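Local coordinates for DNA ligase (Archaeoglobus fulgidus, PDB 3GDE), which probably seals nicks in double-stranded DNA during replication, recombination and repair, using ATP and passing through an enzyme-bound AMP intermediate, at residues A[251-256]-A[299-304]; A[295-300]-A[341-346]. One frame throughout, in Å; residues are numbered along the deposited sequence.

Interactions 1 and 2 sit on one long strand, 296-306, of the adenylation domain, with their centres about 16 Å apart and Asp-299 and Gly-300 common to both. Interaction 2 uses the start of the strand and pairs it with the end of strand 335-342 and with strand 344-345. Interaction 1 uses the following residues, where 299-304 meets the chain that carries the predicted adenylated lysine, Lys-252, and turns into strand 256-262. A phosphate ion lies at the Lys-252 end. Arg-257, a predicted ATP-binding residue, forms a salt bridge with Asp-299, and its side chain is about 4 Å from that of Glu-301, which brings both contacts to the probable ATP site.

Interaction 1. Residues A[251-256]-A[299-304]; sequences WKFDGS and DGEVIA. With PO4 (phosphate ion), chain C.
Val-302 O accepts the N-H of Ser-256, at 2.9 Å from N to O, and also meets the CA-H of Gly-255 in a C-H...O contact, 3.3 Å from CA to O. In return Val-302 N bonds Ser-256 O, 2.9 Å apart, which completes an antiparallel hydrogen-bonded pair. Gly-255 has no side chain, and this lets its CA lie against both Val-302 O and the CG2 methyl of Ile-303. Two residues earlier, Phe-253 rests its CB on Glu-301 CG (3.7 Å) and on the same Ile-303 methyl. The Phe-253 and Glu-301 side chains slide past each other in opposite directions, the ring and carboxylate planes 21° apart, while Trp-251 CB lies over one ring face and His-397 meets the ring edge-to-face. A bend at chi2 (82°) swings the carboxylate of Glu-301, a predicted ATP-binding residue, along the 255-256 peptide, leaving OE1 3.2 Å from Gly-255 O. Both are acceptors, so this approach is no bond. A water bridges Asp-254 O and Ala-304 N. Lys-252 NZ reaches phosphate O1 at 2.7 Å, forms a salt bridge with Glu-398 and donates to a water that also lies within hydrogen-bonding distance of Phe-253 O. The sequence Lys-Phe-Asp-Gly is the KxDG signature of the nucleotidyltransferase superfamily. The phosphate, probably from the crystallisation liquor, is also bound by Lys-420, consistent with a place where phosphates of the nucleotide could be held beside the predicted nucleophile.

Interaction 2. Residues A[295-300]-A[341-346]; sequences GVILDG and DILYHD
Ile-297 O faces two successive N-H groups, a nearly straight bond from Leu-343 N at 2.8 Å and a weak one from Tyr-344 N at 3.5 Å. This is a classic beta bulge: the register slips by one, so that Leu-298 pairs with Ile-342 while Ile-297 pairs with Tyr-344. On the face of Ile-297 and Tyr-344, the CD1 methyl of Ile-297 presses on Tyr-344 CB at 3.4 Å. The tyrosine ring, with CG anti to the backbone N (chi1 -170°), extends along Gly-295, whose O comes to its edge. Across the other face Leu-298 CD2 packs on Ile-342 CG1 (3.7 Å), and Ile-342 CD1 meets Val-296 CG1 at 3.9 Å, these side chains crossing at about a right angle. Helix 354-364 closes over this side, Leu-361 touching both Leu-298 and Ile-342.

Asp-299 and Asp-341 form the hydrogen-bonded pair at the far end, their CB atoms 3.8 Å apart. Their carboxylates have separate partners: Asp-299 bonds Arg-257 and Tyr-409, and Asp-341 bonds Arg-357 while its OD1 also accepts Ile-342 N at 2.8 Å. At the near end Asp-346 N bonds Gly-295 O, and a G1 bulge at Gly-295 and Val-296 faces Trp-262. This is an antiparallel strand pair in the mixed beta core of the adenylation domain, the strand carrying motif III (Leu-Asp-Gly-Glu) running beside the motif IIIa strand, which carries Phe-340, a predicted ATP-binding residue.

Interaction 1. Residues A[251-256]-A[299-304]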
# COMPACT_ATOMS: atom_id res chain seq x y z
N TRP A 251 -5.08 -7.38 -24.64
CA TRP A 251 -5.60 -6.05 -24.39
C TRP A 251 -5.12 -5.55 -23.03
O TRP A 251 -4.98 -6.33 -22.10
CB TRP A 251 -7.14 -6.08 -24.41
CG TRP A 251 -7.76 -6.14 -25.78
CD1 TRP A 251 -7.13 -6.44 -26.96
CD2 TRP A 251 -9.14 -5.91 -26.11
NE1 TRP A 251 -8.03 -6.41 -28.00
CE2 TRP A 251 -9.27 -6.09 -27.51
CE3 TRP A 251 -10.27 -5.59 -25.36
CZ2 TRP A 251 -10.49 -5.94 -28.17
CZ3 TRP A 251 -11.49 -5.45 -26.01
CH2 TRP A 251 -11.59 -5.62 -27.40
N LYS A 252 -4.83 -4.25 -22.94
CA LYS A 252 -4.78 -3.59 -21.64
C LYS A 252 -6.11 -2.92 -21.35
O LYS A 252 -6.46 -1.91 -21.97
CB LYS A 252 -3.65 -2.57 -21.55
CG LYS A 252 -3.52 -2.07 -20.12
CD LYS A 252 -2.33 -1.18 -19.94
CE LYS A 252 -2.00 -1.04 -18.47
NZ LYS A 252 -3.10 -0.41 -17.72
N PHE A 253 -6.83 -3.47 -20.37
CA PHE A 253 -8.17 -3.01 -19.98
C PHE A 253 -8.19 -1.73 -19.12
O PHE A 253 -7.32 -1.50 -18.30
CB PHE A 253 -8.92 -4.13 -19.25
CG PHE A 253 -9.08 -5.38 -20.07
CD1 PHE A 253 -10.14 -5.51 -20.97
CD2 PHE A 253 -8.18 -6.43 -19.94
CE1 PHE A 253 -10.29 -6.67 -21.73
CE2 PHE A 253 -8.31 -7.60 -20.70
CZ PHE A 253 -9.37 -7.71 -21.60
N ASP A 254 -9.21 -0.91 -19.35
CA ASP A 254 -9.54 0.16 -18.42
C ASP A 254 -10.34 -0.48 -17.29
O ASP A 254 -11.57 -0.62 -17.37
CB ASP A 254 -10.35 1.26 -19.13
CG ASP A 254 -10.69 2.43 -18.20
OD1 ASP A 254 -10.42 2.34 -16.98
OD2 ASP A 254 -11.23 3.44 -18.69
N GLY A 255 -9.63 -0.89 -16.25
CA GLY A 255 -10.26 -1.51 -15.09
C GLY A 255 -9.33 -1.58 -13.89
O GLY A 255 -8.32 -0.87 -13.84
N SER A 256 -9.68 -2.43 -12.92
CA SER A 256 -8.87 -2.61 -11.73
C SER A 256 -8.34 -4.03 -11.63
O SER A 256 -9.10 -4.98 -11.68
CB SER A 256 -9.64 -2.26 -10.47
OG SER A 256 -10.15 -0.94 -10.56
N ASP A 299 -4.83 -14.23 -11.77
CA ASP A 299 -4.63 -12.80 -12.02
C ASP A 299 -5.62 -12.30 -13.07
O ASP A 299 -5.73 -12.87 -14.15
CB ASP A 299 -3.20 -12.54 -12.51
CG ASP A 299 -2.32 -11.86 -11.46
OD1 ASP A 299 -2.59 -11.98 -10.23
OD2 ASP A 299 -1.35 -11.19 -11.89
N GLY A 300 -6.33 -11.22 -12.75
CA GLY A 300 -7.33 -10.67 -13.65
C GLY A 300 -7.56 -9.17 -13.60
O GLY A 300 -6.99 -8.44 -12.79
N GLU A 301 -8.41 -8.71 -14.51
CA GLU A 301 -8.86 -7.33 -14.51
C GLU A 301 -10.38 -7.30 -14.35
O GLU A 301 -11.12 -7.98 -15.07
CB GLU A 301 -8.45 -6.66 -15.82
CG GLU A 301 -8.29 -5.17 -15.72
CD GLU A 301 -6.94 -4.73 -15.17
OE1 GLU A 301 -6.85 -3.57 -14.71
OE2 GLU A 301 -5.97 -5.51 -15.19
N VAL A 302 -10.84 -6.51 -13.38
CA VAL A 302 -12.27 -6.27 -13.22
C VAL A 302 -12.64 -4.95 -13.92
O VAL A 302 -11.99 -3.91 -13.70
CB VAL A 302 -12.68 -6.25 -11.73
CG1 VAL A 302 -14.11 -5.79 -11.56
CG2 VAL A 302 -12.52 -7.63 -11.14
N ILE A 303 -13.64 -5.00 -14.78
CA ILE A 303 -14.09 -3.80 -15.49
C ILE A 303 -15.56 -3.51 -15.20
O ILE A 303 -16.35 -4.43 -14.99
CB ILE A 303 -13.80 -3.85 -17.03
CG1 ILE A 303 -14.66 -4.93 -17.72
CG2 ILE A 303 -12.31 -4.03 -17.31
CD1 ILE A 303 -14.43 -5.06 -19.21
N ALA A 304 -15.90 -2.23 -15.18
CA ALA A 304 -17.28 -1.82 -15.01
C ALA A 304 -17.93 -1.75 -16.38
O ALA A 304 -17.36 -1.20 -17.31
CB ALA A 304 -17.36 -0.48 -14.30
P PO4 C . -1.51 1.91 -15.34
O1 PO4 C . -2.85 1.72 -16.01
O2 PO4 C . -0.39 2.04 -16.34
O3 PO4 C . -1.58 3.14 -14.47
O4 PO4 C . -1.22 0.69 -14.50
O HOH W 1 -4.88 -2.12 -17.03
O HOH W 2 -13.60 -0.24 -15.48
O HOH W 3 -5.70 -1.51 -14.09

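Interaction 2. Residues A[295-300]-A[341-346]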
# COMPACT_ATOMS: atom_id res chain seq x y z
N GLY A 295 -9.46 -24.61 -6.69
CA GLY A 295 -8.04 -24.91 -6.45
C GLY A 295 -7.09 -24.03 -7.24
O GLY A 295 -5.99 -24.47 -7.60
N VAL A 296 -7.50 -22.79 -7.52
CA VAL A 296 -6.69 -21.87 -8.32
C VAL A 296 -6.47 -20.50 -7.66
O VAL A 296 -7.21 -20.09 -6.74
CB VAL A 296 -7.24 -21.66 -9.78
CG1 VAL A 296 -7.32 -22.97 -10.54
CG2 VAL A 296 -8.58 -20.96 -9.77
N ILE A 297 -5.44 -19.81 -8.13
CA ILE A 297 -5.24 -18.40 -7.83
C ILE A 297 -4.99 -17.73 -9.17
O ILE A 297 -4.04 -18.04 -9.88
CB ILE A 297 -4.09 -18.15 -6.84
CG1 ILE A 297 -4.45 -18.73 -5.48
CG2 ILE A 297 -3.78 -16.65 -6.74
CD1 ILE A 297 -3.27 -19.03 -4.61
N LEU A 298 -5.89 -16.81 -9.51
CA LEU A 298 -5.89 -16.18 -10.83
C LEU A 298 -5.55 -14.70 -10.76
O LEU A 298 -5.96 -14.02 -9.82
CB LEU A 298 -7.27 -16.34 -11.49
CG LEU A 298 -7.85 -17.74 -11.69
CD1 LEU A 298 -9.21 -17.65 -12.37
CD2 LEU A 298 -6.92 -18.63 -12.49
N ASP A 299 -4.83 -14.23 -11.77
CA ASP A 299 -4.63 -12.80 -12.02
C ASP A 299 -5.62 -12.30 -13.07
O ASP A 299 -5.73 -12.87 -14.15
CB ASP A 299 -3.20 -12.54 -12.51
CG ASP A 299 -2.32 -11.86 -11.46
OD1 ASP A 299 -2.59 -11.98 -10.23
OD2 ASP A 299 -1.35 -11.19 -11.89
N GLY A 300 -6.33 -11.22 -12.75
CA GLY A 300 -7.33 -10.67 -13.65
C GLY A 300 -7.56 -9.17 -13.60
O GLY A 300 -6.99 -8.44 -12.79
N ASP A 341 -3.88 -14.50 -16.21
CA ASP A 341 -2.85 -15.37 -15.66
C ASP A 341 -3.31 -16.23 -14.48
O ASP A 341 -4.37 -16.01 -13.90
CB ASP A 341 -1.60 -14.56 -15.28
CG ASP A 341 -0.31 -15.24 -15.71
OD1 ASP A 341 -0.25 -16.49 -15.68
OD2 ASP A 341 0.64 -14.53 -16.08
N ILE A 342 -2.48 -17.21 -14.14
CA ILE A 342 -2.76 -18.18 -13.09
C ILE A 342 -1.45 -18.45 -12.33
O ILE A 342 -0.40 -18.66 -12.94
CB ILE A 342 -3.41 -19.48 -13.67
CG1 ILE A 342 -3.70 -20.52 -12.58
CG2 ILE A 342 -2.57 -20.04 -14.85
CD1 ILE A 342 -4.59 -21.66 -13.04
N LEU A 343 -1.51 -18.40 -11.00
CA LEU A 343 -0.30 -18.49 -10.18
C LEU A 343 -0.30 -19.80 -9.41
O LEU A 343 0.75 -20.29 -8.98
CB LEU A 343 -0.20 -17.32 -9.19
CG LEU A 343 -0.69 -15.88 -9.47
CD1 LEU A 343 0.02 -14.90 -8.52
CD2 LEU A 343 -0.55 -15.42 -10.91
N TYR A 344 -1.49 -20.35 -9.24
CA TYR A 344 -1.69 -21.54 -8.46
C TYR A 344 -2.74 -22.40 -9.12
O TYR A 344 -3.82 -21.92 -9.47
CB TYR A 344 -2.13 -21.15 -7.05
CG TYR A 344 -2.15 -22.28 -6.06
CD1 TYR A 344 -3.26 -23.13 -5.97
CD2 TYR A 344 -1.07 -22.50 -5.20
CE1 TYR A 344 -3.29 -24.18 -5.05
CE2 TYR A 344 -1.10 -23.54 -4.26
CZ TYR A 344 -2.21 -24.37 -4.20
OH TYR A 344 -2.25 -25.41 -3.29
N HIS A 345 -2.40 -23.66 -9.32
CA HIS A 345 -3.30 -24.64 -9.90
C HIS A 345 -2.94 -25.97 -9.25
O HIS A 345 -2.05 -26.69 -9.72
CB HIS A 345 -3.14 -24.68 -11.42
CG HIS A 345 -3.90 -25.79 -12.08
ND1 HIS A 345 -3.32 -27.00 -12.39
CD2 HIS A 345 -5.19 -25.87 -12.48
CE1 HIS A 345 -4.23 -27.78 -12.96
NE2 HIS A 345 -5.37 -27.11 -13.03
N ASP A 346 -3.63 -26.25 -8.14
CA ASP A 346 -3.25 -27.29 -7.19
C ASP A 346 -1.73 -27.38 -6.98
O ASP A 346 -1.08 -28.39 -7.28
CB ASP A 346 -3.89 -28.64 -7.56
CG ASP A 346 -5.41 -28.60 -7.44
OD1 ASP A 346 -5.91 -28.29 -6.32
OD2 ASP A 346 -6.10 -28.86 -8.45